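PDB 3H3E: uncharacterized protein Tm1679 from Thermotoga maritima, which binds zinc and belongs to the metallo-beta-lactamase superfamily, probably acting as a metal-dependent hydrolase, although its substrate and precise function are unknown. Local coordinates for residues 66-71 against 160-166; 94-99 against 146-151; 130-134 against 191-196. The protein carries 2 engineered substitutions. The contacts are given in a common frame with arbitrary orientation. Numbering follows the deposited sequence.

Along the chain the segments run 66-71, 94-99, 130-134, 146-151, 160-166 and 191-196, so both halves of contact 2 fall between those of contact 1, while contact 3 alternates with both others. Contact 1 joins the two large sheets of the metallo-beta-lactamase fold at the zinc site. Its centre is 14 Å from those of contacts 2 and 3, which are 26 Å apart, nearest atoms about 12 Å. Contact 2, in a small antiparallel sheet, reaches contact 1 through a Lys96-Asp162 salt bridge and Phe147 packing on Phe160. Contact 3 shares a large sheet with segment 160-166, strands 130-133 and 165-170 being neighbours. The zinc-site contact thus lies between the small sheet and the helix layer.

Contact 1: residues 66-71 against 160-166; sequences LISHGH and FEDEQTL. With ZN (zinc ion), chain B.
Segment 66-71 leaves strand 64-66 and runs antiparallel to 160-166, with Ser68 opposite Gln164 (CA-CA 4.9 Å) and His69 opposite Glu163 (4.7 Å). Leu66, still extended, packs its CD1 3.8 Å from Leu166 CD1. The carbonyl of Ile67 accepts Gln164 NE2 (O to NE2 2.8 Å), and one water donates to both Ile67 O (3.0 Å) and Asp162 O (2.9 Å). Ser68 O receives Gln164 N at 2.8 Å; its p-rotamer hydroxyl takes a hydrogen bond from His69 ND1 (ND1 to OG 3.1 Å) and is also hydrogen-bonded to Asp43. His69, chi1 p, thereby presents NE2 to zinc at 2.3 Å. Gly70 N donates to Asp162 OD2 (2.9 Å); Asp162, also salt-bridged to Lys96, follows Phe160 in a type I turn that ends at Glu163. His71, the N-cap of helix 72-75, binds zinc through ND1 at 2.2 Å, and its CE1 lies 3.5 Å from Phe160 CE2 at the edge of the Phe160 ring. These histidines open the HxHxDH motif characteristic of the superfamily, and His182 adds a third zinc ligand. Phe160 stacks on His182, while Glu163 accepts the amides of His182 and Arg183. The contact lies between the two large sheets: Leu66 and Leu166 meet strands 40-42 and 123-127, and Gln164 touches Arg89 of strand 85-89.

Contact 2: residues 94-99 against 146-151; sequences DQKYSG and DFFVER
Tyr97 packs against the Glu150 side chain, CE1 3.7 Å from Glu150 CD, and its CB is 4.1 Å from Phe148 CB. These side chains share one face of an antiparallel ladder in which the axes of strand segments 95-98 and 147-150 approach to 4.5 Å, their N-to-C directions 153° apart. Gln95-Glu150 and Tyr97-Phe148 are hydrogen-bonded pairs: Gln95 N to Glu150 O 3.3 Å, Glu150 N to Gln95 O 3.0 Å, Tyr97 N to Phe148 O and Phe148 N to Tyr97 O both 2.8 Å. Gly99, at positive phi, extends the ladder with N to Asp146 O at 2.8 Å. The non-hydrogen-bonded pairs, Lys96-Val149 and Ser98-Phe147, occupy the other face, where Ser98 OG (t rotamer) is 3.5 Å from Phe147 CE1. Lys96 is salt-bridged to Asp162 and Asp158, and Phe147 meets the zinc ligand His182 edge-to-face, so this face borders the metal site. The two strands form the middle of a four-stranded antiparallel sheet, flanked by strands 101-102 and 155-157.

Contact 3: residues 130-134 against 191-196; sequences MFLLG and DIAETF
Strand 130-133 has beta-strand backbone angles, whereas 191-196 starts in helix 185-193 and becomes extended at Phe196. This is one of the helix-on-sheet interfaces of the alpha-beta/beta-alpha sandwich of the metallo-beta-lactamase fold. The closest CA atoms, Leu133 and Ile192, are 7.7 Å apart and no direct hydrogen bond crosses, so side chains fill the gap. Phe131 and Leu133 point toward the helical segment, Met130 (a selenomethionine) and Leu132 away from it. Phe196, chi1 m, directs its ring edge at the face of Phe131, a T-shaped pair with centroids 5.1 Å apart, planes at 68° and Phe196 CE1 3.6 Å from Phe131 CD1. Leu133, chi1 m and chi2 p, sends CD1 to Phe196 CE2 and CD2 to Ile192 CG1, each at 3.8 Å. Backbone bonds from Thr195 N and Phe196 N to Ile192 O, both 2.9 Å, hold the turn that brings Phe196 over the sheet. Strands 165-170 and 173-178 extend this floor beneath Ile192 and Phe196. Asp191 is salt-bridged to Arg139, and a water donates to Gly134 O at 2.9 Å and to Asp191 OD2 at 2.8 Å.

Contact 1: residues 66-71 against 160-166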
loop_
_atom_site.group_PDB
_atom_site.type_symbol
_atom_site.label_atom_id
_atom_site.label_comp_id
_atom_site.label_asym_id
_atom_site.label_seq_id
_atom_site.Cartn_x
_atom_site.Cartn_y
_atom_site.Cartn_z
ATOM N N LEU A 66 3.092 2.526 -9.150
ATOM C CA LEU A 66 1.688 2.365 -8.797
ATOM C C LEU A 66 1.400 3.127 -7.533
ATOM O O LEU A 66 2.195 3.100 -6.604
ATOM C CB LEU A 66 1.358 0.899 -8.561
ATOM C CG LEU A 66 2.040 -0.093 -9.479
ATOM C CD1 LEU A 66 1.673 -1.474 -9.038
ATOM C CD2 LEU A 66 1.634 0.140 -10.923
ATOM N N ILE A 67 0.250 3.784 -7.489
ATOM C CA ILE A 67 -0.115 4.590 -6.339
ATOM C C ILE A 67 -1.318 3.993 -5.631
ATOM O O ILE A 67 -2.401 3.904 -6.212
ATOM C CB ILE A 67 -0.449 6.012 -6.762
ATOM C CG1 ILE A 67 0.785 6.675 -7.367
ATOM C CG2 ILE A 67 -0.907 6.801 -5.572
ATOM C CD1 ILE A 67 1.961 6.758 -6.407
ATOM N N SER A 68 -1.129 3.591 -4.377
ATOM C CA SER A 68 -2.178 2.928 -3.608
ATOM C C SER A 68 -3.327 3.872 -3.264
ATOM O O SER A 68 -4.480 3.462 -3.208
ATOM C CB SER A 68 -1.593 2.345 -2.331
ATOM O OG SER A 68 -0.943 3.348 -1.581
ATOM N N HIS A 69 -3.007 5.132 -3.013
ATOM C CA HIS A 69 -4.020 6.152 -2.783
ATOM C C HIS A 69 -3.361 7.537 -2.782
ATOM O O HIS A 69 -2.147 7.651 -2.642
ATOM C CB HIS A 69 -4.832 5.868 -1.505
ATOM C CG HIS A 69 -4.038 5.921 -0.239
ATOM N ND1 HIS A 69 -2.919 5.143 -0.024
ATOM C CD2 HIS A 69 -4.215 6.642 0.892
ATOM C CE1 HIS A 69 -2.429 5.400 1.177
ATOM N NE2 HIS A 69 -3.198 6.305 1.755
ATOM N N GLY A 70 -4.148 8.586 -2.979
ATOM C CA GLY A 70 -3.582 9.918 -3.125
ATOM C C GLY A 70 -3.269 10.705 -1.866
ATOM O O GLY A 70 -3.509 11.900 -1.828
ATOM N N HIS A 71 -2.737 10.047 -0.838
ATOM C CA HIS A 71 -2.180 10.752 0.317
ATOM C C HIS A 71 -0.729 11.185 0.078
ATOM O O HIS A 71 0.020 10.524 -0.651
ATOM C CB HIS A 71 -2.229 9.880 1.562
ATOM C CG HIS A 71 -3.460 10.074 2.382
ATOM N ND1 HIS A 71 -4.072 9.041 3.059
ATOM C CD2 HIS A 71 -4.200 11.181 2.631
ATOM C CE1 HIS A 71 -5.132 9.506 3.698
ATOM N NE2 HIS A 71 -5.232 10.803 3.454
ATOM N N PHE A 160 -12.270 6.731 0.280
ATOM C CA PHE A 160 -11.100 6.193 -0.389
ATOM C C PHE A 160 -11.438 5.387 -1.627
ATOM O O PHE A 160 -10.934 4.289 -1.839
ATOM C CB PHE A 160 -10.224 5.432 0.597
ATOM C CG PHE A 160 -9.648 6.311 1.654
ATOM C CD1 PHE A 160 -10.354 6.577 2.808
ATOM C CD2 PHE A 160 -8.422 6.919 1.476
ATOM C CE1 PHE A 160 -9.827 7.422 3.788
ATOM C CE2 PHE A 160 -7.889 7.761 2.452
ATOM C CZ PHE A 160 -8.587 8.008 3.600
ATOM N N GLU A 161 -12.284 5.977 -2.460
ATOM C CA GLU A 161 -12.639 5.396 -3.740
ATOM C C GLU A 161 -11.408 5.308 -4.638
ATOM O O GLU A 161 -11.458 4.708 -5.718
ATOM C CB GLU A 161 -13.710 6.245 -4.415
ATOM C CG GLU A 161 -14.938 6.503 -3.580
ATOM C CD GLU A 161 -15.888 5.328 -3.557
ATOM O OE1 GLU A 161 -15.517 4.234 -4.042
ATOM O OE2 GLU A 161 -17.018 5.497 -3.046
ATOM N N ASP A 162 -10.311 5.912 -4.183
ATOM C CA ASP A 162 -9.045 5.918 -4.922
ATOM C C ASP A 162 -8.098 4.789 -4.549
ATOM O O ASP A 162 -7.106 4.581 -5.220
ATOM C CB ASP A 162 -8.314 7.234 -4.713
ATOM C CG ASP A 162 -8.063 7.540 -3.242
ATOM O OD1 ASP A 162 -9.006 7.406 -2.435
ATOM O OD2 ASP A 162 -6.928 7.939 -2.893
ATOM N N GLU A 163 -8.408 4.062 -3.485
ATOM C CA GLU A 163 -7.513 3.039 -2.946
ATOM C C GLU A 163 -7.418 1.806 -3.819
ATOM O O GLU A 163 -8.428 1.263 -4.242
ATOM C CB GLU A 163 -7.965 2.620 -1.549
ATOM C CG GLU A 163 -7.056 1.618 -0.896
ATOM C CD GLU A 163 -7.280 1.532 0.597
ATOM O OE1 GLU A 163 -8.182 0.776 1.027
ATOM O OE2 GLU A 163 -6.545 2.218 1.341
ATOM N N GLN A 164 -6.194 1.358 -4.074
ATOM C CA GLN A 164 -5.976 0.159 -4.872
ATOM C C GLN A 164 -4.840 -0.660 -4.311
ATOM O O GLN A 164 -4.003 -0.159 -3.564
ATOM C CB GLN A 164 -5.726 0.495 -6.341
ATOM C CG GLN A 164 -4.629 1.488 -6.585
ATOM C CD GLN A 164 -4.457 1.787 -8.053
ATOM O OE1 GLN A 164 -5.244 1.343 -8.885
ATOM N NE2 GLN A 164 -3.439 2.556 -8.381
ATOM N N THR A 165 -4.827 -1.934 -4.672
ATOM C CA THR A 165 -3.945 -2.887 -4.032
ATOM C C THR A 165 -3.303 -3.753 -5.093
ATOM O O THR A 165 -3.938 -4.124 -6.076
ATOM C CB THR A 165 -4.721 -3.760 -3.009
ATOM O OG1 THR A 165 -5.208 -2.923 -1.957
ATOM C CG2 THR A 165 -3.827 -4.808 -2.398
ATOM N N LEU A 166 -2.030 -4.053 -4.901
ATOM C CA LEU A 166 -1.304 -4.864 -5.853
ATOM C C LEU A 166 -1.385 -6.333 -5.463
ATOM O O LEU A 166 -1.232 -6.687 -4.303
ATOM C CB LEU A 166 0.152 -4.407 -5.913
ATOM C CG LEU A 166 1.113 -5.218 -6.765
ATOM C CD1 LEU A 166 0.687 -5.086 -8.196
ATOM C CD2 LEU A 166 2.564 -4.730 -6.566
HETATM ZN ZN ZN B . -3.310 7.157 3.879
HETATM O O HOH W 1 -4.831 5.505 -6.772
#

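Contact 2: residues 94-99 against 146-151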
loop_
_atom_site.group_PDB
_atom_site.type_symbol
_atom_site.label_atom_id
_atom_site.label_comp_id
_atom_site.label_asym_id
_atom_site.label_seq_id
_atom_site.Cartn_x
_atom_site.Cartn_y
_atom_site.Cartn_z
ATOM N N ASP A 94 -8.760 13.944 -6.343
ATOM C CA ASP A 94 -9.520 14.767 -5.408
ATOM C C ASP A 94 -8.632 15.122 -4.241
ATOM O O ASP A 94 -7.772 14.353 -3.859
ATOM C CB ASP A 94 -10.763 14.030 -4.920
ATOM C CG ASP A 94 -11.720 13.700 -6.043
ATOM O OD1 ASP A 94 -11.666 14.383 -7.080
ATOM O OD2 ASP A 94 -12.529 12.761 -5.890
ATOM N N GLN A 95 -8.829 16.301 -3.679
ATOM C CA GLN A 95 -7.886 16.818 -2.704
ATOM C C GLN A 95 -8.228 16.340 -1.311
ATOM O O GLN A 95 -9.294 16.626 -0.791
ATOM C CB GLN A 95 -7.782 18.349 -2.797
ATOM C CG GLN A 95 -6.983 18.840 -4.041
ATOM C CD GLN A 95 -5.667 18.053 -4.321
ATOM O OE1 GLN A 95 -5.127 17.366 -3.450
ATOM N NE2 GLN A 95 -5.159 18.172 -5.547
ATOM N N LYS A 96 -7.312 15.583 -0.721
ATOM C CA LYS A 96 -7.586 14.875 0.519
ATOM C C LYS A 96 -7.248 15.706 1.736
ATOM O O LYS A 96 -6.209 16.359 1.778
ATOM C CB LYS A 96 -6.801 13.572 0.565
ATOM C CG LYS A 96 -7.287 12.502 -0.388
ATOM C CD LYS A 96 -6.772 11.137 0.060
ATOM C CE LYS A 96 -7.055 10.051 -0.957
ATOM N NZ LYS A 96 -8.502 9.773 -1.074
ATOM N N TYR A 97 -8.138 15.676 2.722
ATOM C CA TYR A 97 -7.899 16.325 4.003
ATOM C C TYR A 97 -7.931 15.321 5.132
ATOM O O TYR A 97 -8.597 14.290 5.064
ATOM C CB TYR A 97 -8.913 17.432 4.269
ATOM C CG TYR A 97 -8.644 18.681 3.469
ATOM C CD1 TYR A 97 -8.974 18.755 2.123
ATOM C CD2 TYR A 97 -8.053 19.787 4.060
ATOM C CE1 TYR A 97 -8.722 19.901 1.392
ATOM C CE2 TYR A 97 -7.795 20.935 3.338
ATOM C CZ TYR A 97 -8.131 20.988 2.009
ATOM O OH TYR A 97 -7.879 22.140 1.300
ATOM N N SER A 98 -7.187 15.628 6.178
ATOM C CA SER A 98 -7.174 14.782 7.345
ATOM C C SER A 98 -7.435 15.660 8.553
ATOM O O SER A 98 -6.520 16.228 9.132
ATOM C CB SER A 98 -5.848 14.065 7.464
ATOM O OG SER A 98 -5.899 13.202 8.574
ATOM N N GLY A 99 -8.701 15.768 8.930
ATOM C CA GLY A 99 -9.108 16.808 9.831
ATOM C C GLY A 99 -9.154 18.071 9.002
ATOM O O GLY A 99 -9.763 18.103 7.935
ATOM N N ASP A 146 -10.331 10.682 10.669
ATOM C CA ASP A 146 -11.057 11.913 10.440
ATOM C C ASP A 146 -10.822 12.423 9.032
ATOM O O ASP A 146 -10.525 13.591 8.827
ATOM C CB ASP A 146 -10.607 12.954 11.447
ATOM C CG ASP A 146 -11.675 13.959 11.732
ATOM O OD1 ASP A 146 -12.858 13.598 11.533
ATOM O OD2 ASP A 146 -11.340 15.091 12.150
ATOM N N PHE A 147 -10.978 11.539 8.058
ATOM C CA PHE A 147 -10.622 11.845 6.684
ATOM C C PHE A 147 -11.725 12.533 5.876
ATOM O O PHE A 147 -12.892 12.159 5.943
ATOM C CB PHE A 147 -10.144 10.576 5.985
ATOM C CG PHE A 147 -8.934 9.974 6.618
ATOM C CD1 PHE A 147 -7.714 10.631 6.566
ATOM C CD2 PHE A 147 -9.009 8.757 7.271
ATOM C CE1 PHE A 147 -6.593 10.089 7.159
ATOM C CE2 PHE A 147 -7.893 8.210 7.873
ATOM C CZ PHE A 147 -6.685 8.875 7.817
ATOM N N PHE A 148 -11.338 13.554 5.118
ATOM C CA PHE A 148 -12.261 14.215 4.215
ATOM C C PHE A 148 -11.674 14.305 2.828
ATOM O O PHE A 148 -10.484 14.089 2.629
ATOM C CB PHE A 148 -12.589 15.606 4.719
ATOM C CG PHE A 148 -13.307 15.609 6.011
ATOM C CD1 PHE A 148 -14.677 15.770 6.052
ATOM C CD2 PHE A 148 -12.623 15.425 7.187
ATOM C CE1 PHE A 148 -15.341 15.763 7.240
ATOM C CE2 PHE A 148 -13.295 15.418 8.381
ATOM C CZ PHE A 148 -14.649 15.585 8.404
ATOM N N VAL A 149 -12.522 14.623 1.863
ATOM C CA VAL A 149 -12.063 14.806 0.499
ATOM C C VAL A 149 -12.861 15.947 -0.136
ATOM O O VAL A 149 -13.981 16.222 0.266
ATOM C CB VAL A 149 -12.146 13.481 -0.302
ATOM C CG1 VAL A 149 -13.573 13.146 -0.638
ATOM C CG2 VAL A 149 -11.311 13.563 -1.552
ATOM N N GLU A 150 -12.261 16.645 -1.087
ATOM C CA GLU A 150 -12.898 17.805 -1.692
ATOM C C GLU A 150 -12.902 17.653 -3.190
ATOM O O GLU A 150 -11.850 17.611 -3.823
ATOM C CB GLU A 150 -12.180 19.102 -1.311
ATOM C CG GLU A 150 -12.386 19.544 0.141
ATOM C CD GLU A 150 -12.105 21.026 0.352
ATOM O OE1 GLU A 150 -11.581 21.668 -0.589
ATOM O OE2 GLU A 150 -12.406 21.549 1.451
ATOM N N ARG A 151 -14.096 17.555 -3.754
ATOM C CA ARG A 151 -14.264 17.515 -5.196
ATOM C C ARG A 151 -15.053 18.748 -5.632
ATOM O O ARG A 151 -16.260 18.838 -5.387
ATOM C CB ARG A 151 -14.972 16.220 -5.615
ATOM C CG ARG A 151 -15.012 15.976 -7.118
ATOM C CD ARG A 151 -15.436 14.545 -7.437
ATOM N NE ARG A 151 -16.000 14.429 -8.781
ATOM C CZ ARG A 151 -17.301 14.511 -9.061
ATOM N NH1 ARG A 151 -18.183 14.705 -8.086
ATOM N NH2 ARG A 151 -17.723 14.399 -10.315
HETATM O O HOH W 2 -7.284 11.366 10.833
#

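Contact 3: residues 130-134 against 191-196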
loop_
_atom_site.group_PDB
_atom_site.type_symbol
_atom_site.label_atom_id
_atom_site.label_comp_id
_atom_site.label_asym_id
_atom_site.label_seq_id
_atom_site.Cartn_x
_atom_site.Cartn_y
_atom_site.Cartn_z
HETATM N N MSE A 130 0.676 -9.859 -12.417
HETATM C CA MSE A 130 0.481 -8.720 -11.534
HETATM C C MSE A 130 -0.844 -8.033 -11.851
HETATM O O MSE A 130 -1.190 -7.852 -13.019
HETATM C CB MSE A 130 1.656 -7.739 -11.639
HETATM C CG MSE A 130 2.923 -8.217 -10.919
HETATM SE SE MSE A 130 4.200 -6.967 -10.718
HETATM C CE MSE A 130 4.517 -6.637 -12.445
ATOM N N PHE A 131 -1.579 -7.669 -10.801
ATOM C CA PHE A 131 -2.900 -7.065 -10.925
ATOM C C PHE A 131 -3.109 -5.962 -9.897
ATOM O O PHE A 131 -2.657 -6.063 -8.768
ATOM C CB PHE A 131 -3.996 -8.105 -10.654
ATOM C CG PHE A 131 -3.928 -9.300 -11.527
ATOM C CD1 PHE A 131 -3.167 -10.395 -11.158
ATOM C CD2 PHE A 131 -4.644 -9.349 -12.709
ATOM C CE1 PHE A 131 -3.109 -11.506 -11.959
ATOM C CE2 PHE A 131 -4.583 -10.455 -13.513
ATOM C CZ PHE A 131 -3.814 -11.539 -13.139
ATOM N N LEU A 132 -3.859 -4.941 -10.277
ATOM C CA LEU A 132 -4.310 -3.949 -9.325
ATOM C C LEU A 132 -5.769 -4.191 -9.046
ATOM O O LEU A 132 -6.564 -4.327 -9.975
ATOM C CB LEU A 132 -4.166 -2.552 -9.901
ATOM C CG LEU A 132 -2.798 -1.919 -9.768
ATOM C CD1 LEU A 132 -2.746 -0.691 -10.653
ATOM C CD2 LEU A 132 -2.537 -1.576 -8.307
ATOM N N LEU A 133 -6.118 -4.227 -7.766
ATOM C CA LEU A 133 -7.501 -4.339 -7.359
ATOM C C LEU A 133 -8.000 -3.028 -6.786
ATOM O O LEU A 133 -7.332 -2.407 -5.965
ATOM C CB LEU A 133 -7.676 -5.474 -6.355
ATOM C CG LEU A 133 -7.959 -6.785 -7.087
ATOM C CD1 LEU A 133 -6.685 -7.264 -7.742
ATOM C CD2 LEU A 133 -8.514 -7.810 -6.135
ATOM N N GLY A 134 -9.184 -2.617 -7.224
ATOM C CA GLY A 134 -9.727 -1.320 -6.876
ATOM C C GLY A 134 -10.247 -1.275 -5.460
ATOM O O GLY A 134 -10.036 -2.208 -4.687
ATOM N N ASP A 191 -11.896 -9.328 -0.792
ATOM C CA ASP A 191 -12.110 -8.966 -2.188
ATOM C C ASP A 191 -11.194 -9.796 -3.080
ATOM O O ASP A 191 -11.608 -10.286 -4.122
ATOM C CB ASP A 191 -11.900 -7.471 -2.420
ATOM C CG ASP A 191 -13.186 -6.664 -2.254
ATOM O OD1 ASP A 191 -14.097 -7.125 -1.532
ATOM O OD2 ASP A 191 -13.292 -5.564 -2.846
ATOM N N ILE A 192 -9.947 -9.961 -2.650
ATOM C CA ILE A 192 -8.971 -10.770 -3.370
ATOM C C ILE A 192 -9.401 -12.238 -3.419
ATOM O O ILE A 192 -9.444 -12.849 -4.474
ATOM C CB ILE A 192 -7.604 -10.623 -2.714
ATOM C CG1 ILE A 192 -7.118 -9.185 -2.887
ATOM C CG2 ILE A 192 -6.628 -11.586 -3.299
ATOM C CD1 ILE A 192 -5.861 -8.892 -2.164
ATOM N N ALA A 193 -9.747 -12.776 -2.260
ATOM C CA ALA A 193 -10.315 -14.113 -2.116
ATOM C C ALA A 193 -11.498 -14.452 -3.049
ATOM O O ALA A 193 -11.671 -15.613 -3.454
ATOM C CB ALA A 193 -10.733 -14.306 -0.682
ATOM N N GLU A 194 -12.324 -13.456 -3.363
ATOM C CA GLU A 194 -13.485 -13.669 -4.233
ATOM C C GLU A 194 -13.113 -13.633 -5.714
ATOM O O GLU A 194 -13.921 -14.008 -6.560
ATOM C CB GLU A 194 -14.575 -12.622 -3.980
ATOM C CG GLU A 194 -14.942 -12.390 -2.525
ATOM C CD GLU A 194 -16.032 -11.337 -2.359
ATOM O OE1 GLU A 194 -16.168 -10.472 -3.252
ATOM O OE2 GLU A 194 -16.753 -11.373 -1.336
ATOM N N THR A 195 -11.892 -13.184 -6.011
ATOM C CA THR A 195 -11.457 -12.884 -7.378
ATOM C C THR A 195 -10.444 -13.910 -7.886
ATOM O O THR A 195 -10.446 -14.284 -9.057
ATOM C CB THR A 195 -10.785 -11.480 -7.440
ATOM O OG1 THR A 195 -11.719 -10.465 -7.065
ATOM C CG2 THR A 195 -10.279 -11.175 -8.834
ATOM N N PHE A 196 -9.554 -14.335 -6.998
ATOM C CA PHE A 196 -8.512 -15.289 -7.341
ATOM C C PHE A 196 -8.757 -16.660 -6.704
ATOM O O PHE A 196 -8.984 -16.765 -5.500
ATOM C CB PHE A 196 -7.139 -14.745 -6.932
ATOM C CG PHE A 196 -6.757 -13.472 -7.634
ATOM C CD1 PHE A 196 -5.935 -13.499 -8.748
ATOM C CD2 PHE A 196 -7.230 -12.251 -7.190
ATOM C CE1 PHE A 196 -5.589 -12.332 -9.407
ATOM C CE2 PHE A 196 -6.889 -11.074 -7.849
ATOM C CZ PHE A 196 -6.067 -11.116 -8.952
HETATM O O HOH W 3 -11.071 -4.903 -4.393
#